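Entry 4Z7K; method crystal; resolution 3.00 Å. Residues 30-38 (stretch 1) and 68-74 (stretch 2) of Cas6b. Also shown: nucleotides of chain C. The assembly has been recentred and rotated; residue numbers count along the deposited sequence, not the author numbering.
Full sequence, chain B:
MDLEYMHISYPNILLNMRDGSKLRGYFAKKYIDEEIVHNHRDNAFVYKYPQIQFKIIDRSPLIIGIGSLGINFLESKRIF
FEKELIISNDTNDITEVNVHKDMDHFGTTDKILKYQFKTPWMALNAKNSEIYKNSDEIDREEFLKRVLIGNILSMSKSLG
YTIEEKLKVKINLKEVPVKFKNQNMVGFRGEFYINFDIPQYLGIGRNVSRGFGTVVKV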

ATOM      1  N   LYS B  30     -23.107  10.111  13.940  1.00107.06           N
ATOM      2  CA  LYS B  30     -24.373  10.825  13.972  1.00107.53           C
ATOM      3  C   LYS B  30     -24.954  10.948  12.564  1.00108.75           C
ATOM      4  O   LYS B  30     -26.141  11.239  12.392  1.00110.90           O
ATOM      5  CB  LYS B  30     -24.216  12.200  14.651  1.00108.60           C
ATOM      6  CG  LYS B  30     -25.362  13.185  14.375  1.00116.38           C
ATOM      7  CD  LYS B  30     -25.300  14.475  15.187  1.00113.93           C
ATOM      8  CE  LYS B  30     -25.832  14.217  16.598  1.00115.59           C
ATOM      9  NZ  LYS B  30     -25.907  15.467  17.399  1.00132.21           N
ATOM     10  N   TYR B  31     -24.147  10.653  11.552  1.00108.50           N
ATOM     11  CA  TYR B  31     -24.671  10.667  10.196  1.00110.41           C
ATOM     12  C   TYR B  31     -24.208   9.482   9.378  1.00115.25           C
ATOM     13  O   TYR B  31     -23.739   9.657   8.256  1.00124.15           O
ATOM     14  CB  TYR B  31     -24.272  11.956   9.475  1.00109.26           C
ATOM     15  CG  TYR B  31     -24.846  13.179  10.121  1.00106.81           C
ATOM     16  CD1 TYR B  31     -26.036  13.718   9.677  1.00 99.11           C
ATOM     17  CD2 TYR B  31     -24.182  13.811  11.168  1.00108.31           C
ATOM     18  CE1 TYR B  31     -26.556  14.819  10.269  1.00101.74           C
ATOM     19  CE2 TYR B  31     -24.692  14.938  11.758  1.00105.26           C
ATOM     20  CZ  TYR B  31     -25.885  15.442  11.312  1.00110.56           C
ATOM     21  OH  TYR B  31     -26.404  16.572  11.919  1.00113.59           O
ATOM     22  N   ILE B  32     -24.416   8.276   9.889  1.00112.84           N
ATOM     23  CA  ILE B  32     -24.211   7.079   9.079  1.00113.70           C
ATOM     24  C   ILE B  32     -25.179   7.189   7.917  1.00116.60           C
ATOM     25  O   ILE B  32     -24.896   6.756   6.816  1.00114.61           O
ATOM     26  CB  ILE B  32     -24.426   5.754   9.838  1.00115.12           C
ATOM     27  CG1 ILE B  32     -24.046   5.880  11.310  1.00115.38           C
ATOM     28  CG2 ILE B  32     -23.582   4.665   9.227  1.00115.33           C
ATOM     29  CD1 ILE B  32     -24.575   4.731  12.161  1.00115.68           C
ATOM     30  N   ASP B  33     -26.329   7.794   8.182  1.00123.97           N
ATOM     31  CA  ASP B  33     -27.464   7.742   7.287  1.00123.96           C
ATOM     32  C   ASP B  33     -27.258   8.320   5.886  1.00123.03           C
ATOM     33  O   ASP B  33     -27.605   7.661   4.908  1.00126.92           O
ATOM     34  CB  ASP B  33     -28.596   8.515   7.970  1.00130.79           C
ATOM     35  CG  ASP B  33     -29.812   8.685   7.087  1.00141.10           C
ATOM     36  OD1 ASP B  33     -30.503   7.674   6.836  1.00149.05           O
ATOM     37  OD2 ASP B  33     -30.073   9.829   6.641  1.00133.43           O
ATOM     38  N   GLU B  34     -26.688   9.511   5.749  1.00121.61           N
ATOM     39  CA  GLU B  34     -26.405  10.017   4.402  1.00119.02           C
ATOM     40  C   GLU B  34     -24.895   9.965   4.255  1.00119.50           C
ATOM     41  O   GLU B  34     -24.182  10.474   5.125  1.00121.95           O
ATOM     42  CB  GLU B  34     -26.956  11.423   4.157  1.00110.87           C
ATOM     43  CG  GLU B  34     -26.486  12.070   2.842  1.00113.75           C
ATOM     44  CD  GLU B  34     -26.267  11.064   1.692  1.00129.43           C
ATOM     45  OE1 GLU B  34     -27.229  10.341   1.328  1.00138.56           O
ATOM     46  OE2 GLU B  34     -25.137  11.006   1.140  1.00116.97           O
ATOM     47  N   GLU B  35     -24.382   9.350   3.194  1.00119.91           N
ATOM     48  CA  GLU B  35     -22.977   8.996   3.244  1.00116.91           C
ATOM     49  C   GLU B  35     -22.073   9.636   2.209  1.00114.38           C
ATOM     50  O   GLU B  35     -21.252   8.975   1.574  1.00108.24           O
ATOM     51  CB  GLU B  35     -22.833   7.498   3.247  1.00113.71           C
ATOM     52  CG  GLU B  35     -22.678   7.211   4.704  1.00119.44           C
ATOM     53  CD  GLU B  35     -21.996   5.937   5.057  1.00126.75           C
ATOM     54  OE1 GLU B  35     -21.066   5.528   4.343  1.00132.38           O
ATOM     55  OE2 GLU B  35     -22.249   5.459   6.187  1.00136.45           O
ATOM     56  N   ILE B  36     -22.234  10.944   2.068  1.00111.29           N
ATOM     57  CA  ILE B  36     -21.128  11.762   1.652  1.00 95.27           C
ATOM     58  C   ILE B  36     -20.131  11.768   2.806  1.00100.36           C
ATOM     59  O   ILE B  36     -18.948  11.578   2.570  1.00115.51           O
ATOM     60  CB  ILE B  36     -21.499  13.218   1.309  1.00 91.81           C
ATOM     61  CG1 ILE B  36     -22.760  13.321   0.453  1.00103.32           C
ATOM     62  CG2 ILE B  36     -20.340  13.867   0.580  1.00 97.88           C
ATOM     63  CD1 ILE B  36     -22.916  14.687  -0.239  1.00 94.21           C
ATOM     64  N   VAL B  37     -20.585  11.932   4.049  1.00100.45           N
ATOM     65  CA  VAL B  37     -19.629  12.148   5.143  1.00105.45           C
ATOM     66  C   VAL B  37     -18.717  10.938   5.425  1.00109.84           C
ATOM     67  O   VAL B  37     -17.473  11.073   5.421  1.00114.97           O
ATOM     68  CB  VAL B  37     -20.403  12.545   6.449  1.00 99.39           C
ATOM     69  CG1 VAL B  37     -21.150  13.832   6.242  1.00103.33           C
ATOM     70  CG2 VAL B  37     -21.404  11.484   6.852  1.00103.39           C
ATOM     71  N   HIS B  38     -19.352   9.777   5.590  1.00114.22           N
ATOM     72  CA  HIS B  38     -18.734   8.490   5.937  1.00117.46           C
ATOM     73  C   HIS B  38     -17.891   7.944   4.807  1.00113.39           C
ATOM     74  O   HIS B  38     -16.836   7.326   5.023  1.00111.35           O
ATOM     75  CB  HIS B  38     -19.806   7.505   6.389  1.00116.78           C
ATOM     76  CG  HIS B  38     -19.316   6.463   7.327  1.00123.94           C
ATOM     77  ND1 HIS B  38     -19.881   5.204   7.413  1.00127.83           N
ATOM     78  CD2 HIS B  38     -18.227   6.446   8.125  1.00125.50           C
ATOM     79  CE1 HIS B  38     -19.199   4.491   8.286  1.00130.40           C
ATOM     80  NE2 HIS B  38     -18.191   5.220   8.733  1.00129.01           N
ATOM     81  N   SER B  68     -22.934  21.388  -5.593  1.00 93.91           N
ATOM     82  CA  SER B  68     -24.325  21.314  -5.190  1.00 95.89           C
ATOM     83  C   SER B  68     -24.557  20.109  -4.301  1.00 96.64           C
ATOM     84  O   SER B  68     -25.321  20.185  -3.345  1.00 99.56           O
ATOM     85  CB  SER B  68     -25.231  21.247  -6.410  1.00104.91           C
ATOM     86  OG  SER B  68     -24.975  20.059  -7.136  1.00115.97           O
ATOM     87  N   LEU B  69     -23.917  18.992  -4.643  1.00 94.35           N
ATOM     88  CA  LEU B  69     -24.050  17.751  -3.879  1.00 97.20           C
ATOM     89  C   LEU B  69     -23.553  17.895  -2.431  1.00 97.91           C
ATOM     90  O   LEU B  69     -24.175  17.379  -1.491  1.00 98.75           O
ATOM     91  CB  LEU B  69     -23.301  16.614  -4.574  1.00102.77           C
ATOM     92  CG  LEU B  69     -23.366  15.251  -3.875  1.00101.67           C
ATOM     93  CD1 LEU B  69     -24.743  14.661  -4.020  1.00 95.86           C
ATOM     94  CD2 LEU B  69     -22.313  14.295  -4.414  1.00104.48           C
ATOM     95  N   GLY B  70     -22.409  18.556  -2.262  1.00 95.83           N
ATOM     96  CA  GLY B  70     -21.817  18.716  -0.941  1.00 95.49           C
ATOM     97  C   GLY B  70     -22.523  19.763  -0.102  1.00 88.79           C
ATOM     98  O   GLY B  70     -22.953  19.502   1.023  1.00 87.13           O
ATOM     99  N   ILE B  71     -22.682  20.939  -0.696  1.00 83.30           N
ATOM    100  CA  ILE B  71     -23.351  22.053  -0.066  1.00 80.63           C
ATOM    101  C   ILE B  71     -24.756  21.740   0.389  1.00 90.26           C
ATOM    102  O   ILE B  71     -25.121  22.046   1.514  1.00 95.03           O
ATOM    103  CB  ILE B  71     -23.451  23.224  -1.014  1.00 85.24           C
ATOM    104  CG1 ILE B  71     -22.075  23.835  -1.232  1.00 95.52           C
ATOM    105  CG2 ILE B  71     -24.439  24.243  -0.487  1.00 87.17           C
ATOM    106  CD1 ILE B  71     -22.124  25.293  -1.595  1.00 99.48           C
ATOM    107  N   ASN B  72     -25.558  21.147  -0.490  1.00 98.51           N
ATOM    108  CA  ASN B  72     -26.962  20.877  -0.164  1.00101.84           C
ATOM    109  C   ASN B  72     -27.149  19.949   1.051  1.00 98.18           C
ATOM    110  O   ASN B  72     -28.041  20.188   1.854  1.00100.16           O
ATOM    111  CB  ASN B  72     -27.705  20.332  -1.393  1.00 98.88           C
ATOM    112  CG  ASN B  72     -28.337  21.456  -2.241  1.00105.93           C
ATOM    113  OD1 ASN B  72     -28.528  22.591  -1.779  1.00 97.20           O
ATOM    114  ND2 ASN B  72     -28.645  21.140  -3.489  1.00114.85           N
ATOM    115  N   PHE B  73     -26.318  18.919   1.208  1.00 96.60           N
ATOM    116  CA  PHE B  73     -26.380  18.102   2.425  1.00 93.89           C
ATOM    117  C   PHE B  73     -26.061  18.952   3.634  1.00 95.51           C
ATOM    118  O   PHE B  73     -26.703  18.853   4.684  1.00 99.00           O
ATOM    119  CB  PHE B  73     -25.400  16.937   2.377  1.00 96.98           C
ATOM    120  CG  PHE B  73     -24.961  16.456   3.744  1.00 90.60           C
ATOM    121  CD1 PHE B  73     -23.736  16.835   4.269  1.00 91.62           C
ATOM    122  CD2 PHE B  73     -25.745  15.591   4.481  1.00 93.16           C
ATOM    123  CE1 PHE B  73     -23.324  16.385   5.508  1.00 87.83           C
ATOM    124  CE2 PHE B  73     -25.332  15.138   5.726  1.00 91.86           C
ATOM    125  CZ  PHE B  73     -24.123  15.535   6.235  1.00 86.21           C
ATOM    126  N   LEU B  74     -25.031  19.772   3.467  1.00 99.77           N
ATOM    127  CA  LEU B  74     -24.502  20.626   4.531  1.00 98.71           C
ATOM    128  C   LEU B  74     -25.628  21.520   5.055  1.00 93.42           C
ATOM    129  O   LEU B  74     -25.721  21.746   6.256  1.00 92.91           O
ATOM    130  CB  LEU B  74     -23.296  21.435   4.031  1.00 91.97           C
ATOM    131  CG  LEU B  74     -22.123  21.565   5.002  1.00 81.28           C
ATOM    132  CD1 LEU B  74     -21.650  20.190   5.474  1.00 73.74           C
ATOM    133  CD2 LEU B  74     -20.991  22.294   4.317  1.00 86.62           C
TER
ATOM    134  P     A C  24     -13.306   4.709   7.994  1.00116.96           P
ATOM    135  OP1   A C  24     -12.146   5.064   8.851  1.00112.84           O
ATOM    136  OP2   A C  24     -13.544   3.281   7.673  1.00126.45           O
ATOM    137  O5'   A C  24     -14.670   5.196   8.679  1.00117.33           O
ATOM    138  C5'   A C  24     -14.774   6.389   9.446  1.00120.33           C
ATOM    139  C4'   A C  24     -15.006   6.065  10.908  1.00130.91           C
ATOM    140  O4'   A C  24     -16.376   5.589  11.121  1.00127.44           O
ATOM    141  C3'   A C  24     -14.084   4.965  11.435  1.00132.03           C
ATOM    142  O3'   A C  24     -13.656   5.202  12.779  1.00122.78           O
ATOM    143  C2'   A C  24     -14.945   3.708  11.329  1.00138.63           C
ATOM    144  O2'   A C  24     -14.588   2.681  12.234  1.00144.09           O
ATOM    145  C1'   A C  24     -16.351   4.250  11.607  1.00132.59           C
ATOM    146  N9    A C  24     -17.456   3.509  10.986  1.00131.80           N
ATOM    147  C8    A C  24     -18.780   3.773  11.234  1.00137.11           C
ATOM    148  N7    A C  24     -19.610   2.962  10.621  1.00138.71           N
ATOM    149  C5    A C  24     -18.779   2.068   9.958  1.00133.88           C
ATOM    150  C6    A C  24     -19.060   0.974   9.124  1.00130.98           C
ATOM    151  N6    A C  24     -20.300   0.591   8.823  1.00130.95           N
ATOM    152  N1    A C  24     -18.028   0.267   8.615  1.00132.66           N
ATOM    153  C2    A C  24     -16.787   0.652   8.922  1.00131.08           C
ATOM    154  N3    A C  24     -16.404   1.670   9.686  1.00128.56           N
ATOM    155  C4    A C  24     -17.447   2.350  10.212  1.00130.49           C

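The two stretches meet mainly through apolar packing, with no hydrogen bond crossing between them, and the contact buries about 299 Å², both sides summed. Stretch 2 is one span of a longer helix, with Asn72 N bonded to Ser68 O (3.0 Å) and Leu74 N to Gly70 O (3.2 Å). What it offers stretch 1 is chiefly the side chains of Leu69 and Phe73, together with the carbonyl of Leu69 and the CA of Gly70.

Along stretch 1, Lys30 lies out of reach, and the contact begins at Tyr31. Its CB points toward the helix, and the ring, with chi1 in the m well, brings CD1 to 4.3 Å from Phe73 CE2, approaching the edge of the phenylalanine ring near its plane. A tyrosine suits this buried site because its ring can pack against another aromatic while its hydroxyl is hydrogen-bonded elsewhere in the structure.

Ile32 and Asp33 are exposed and do not touch the helix. Glu34 turns back toward it, and the aliphatic part of its side chain makes the contact, CG lying 4.0 Å from Phe73 CD2. Its carboxylate meanwhile serves its own stretch: OE2 accepts a weak hydrogen bond from Ile36 N at 3.0 Å. A glutamate thus combines a methylene that can lie against a ring with a charged end at an exposed position.

Glu35 points away from the helix. Its OE2 accepts a hydrogen bond from His38 ND1 (2.7 Å), so it supports the local fold of stretch 1 instead of the contact.

Ile36 is the closest point of approach, its CA 7.5 Å from that of Gly70. With chi1 m and chi2 t, its side chain extends to the helix, where CD1 lies 3.2 Å from Leu69 O, 3.7 Å from Leu69 CG, 4.2 Å from Gly70 CA and 4.3 Å from Phe73 CB. The apolar end of isoleucine thus reaches the helix backbone, lying against Leu69 and the CA of Gly70.

Val37 points sideways, yet its CG1 comes to 3.4 Å from Phe73 CZ. A short branched side chain fills this buried space beside the end of the ring. Phe73, its chi1 t, accordingly touches Tyr31, Glu34, Ile36 and Val37, and has the largest covered area of any residue here.

His38 leaves the helix altogether; its NE2 donates a hydrogen bond to O4' of A24 in chain C, at 3.0 Å.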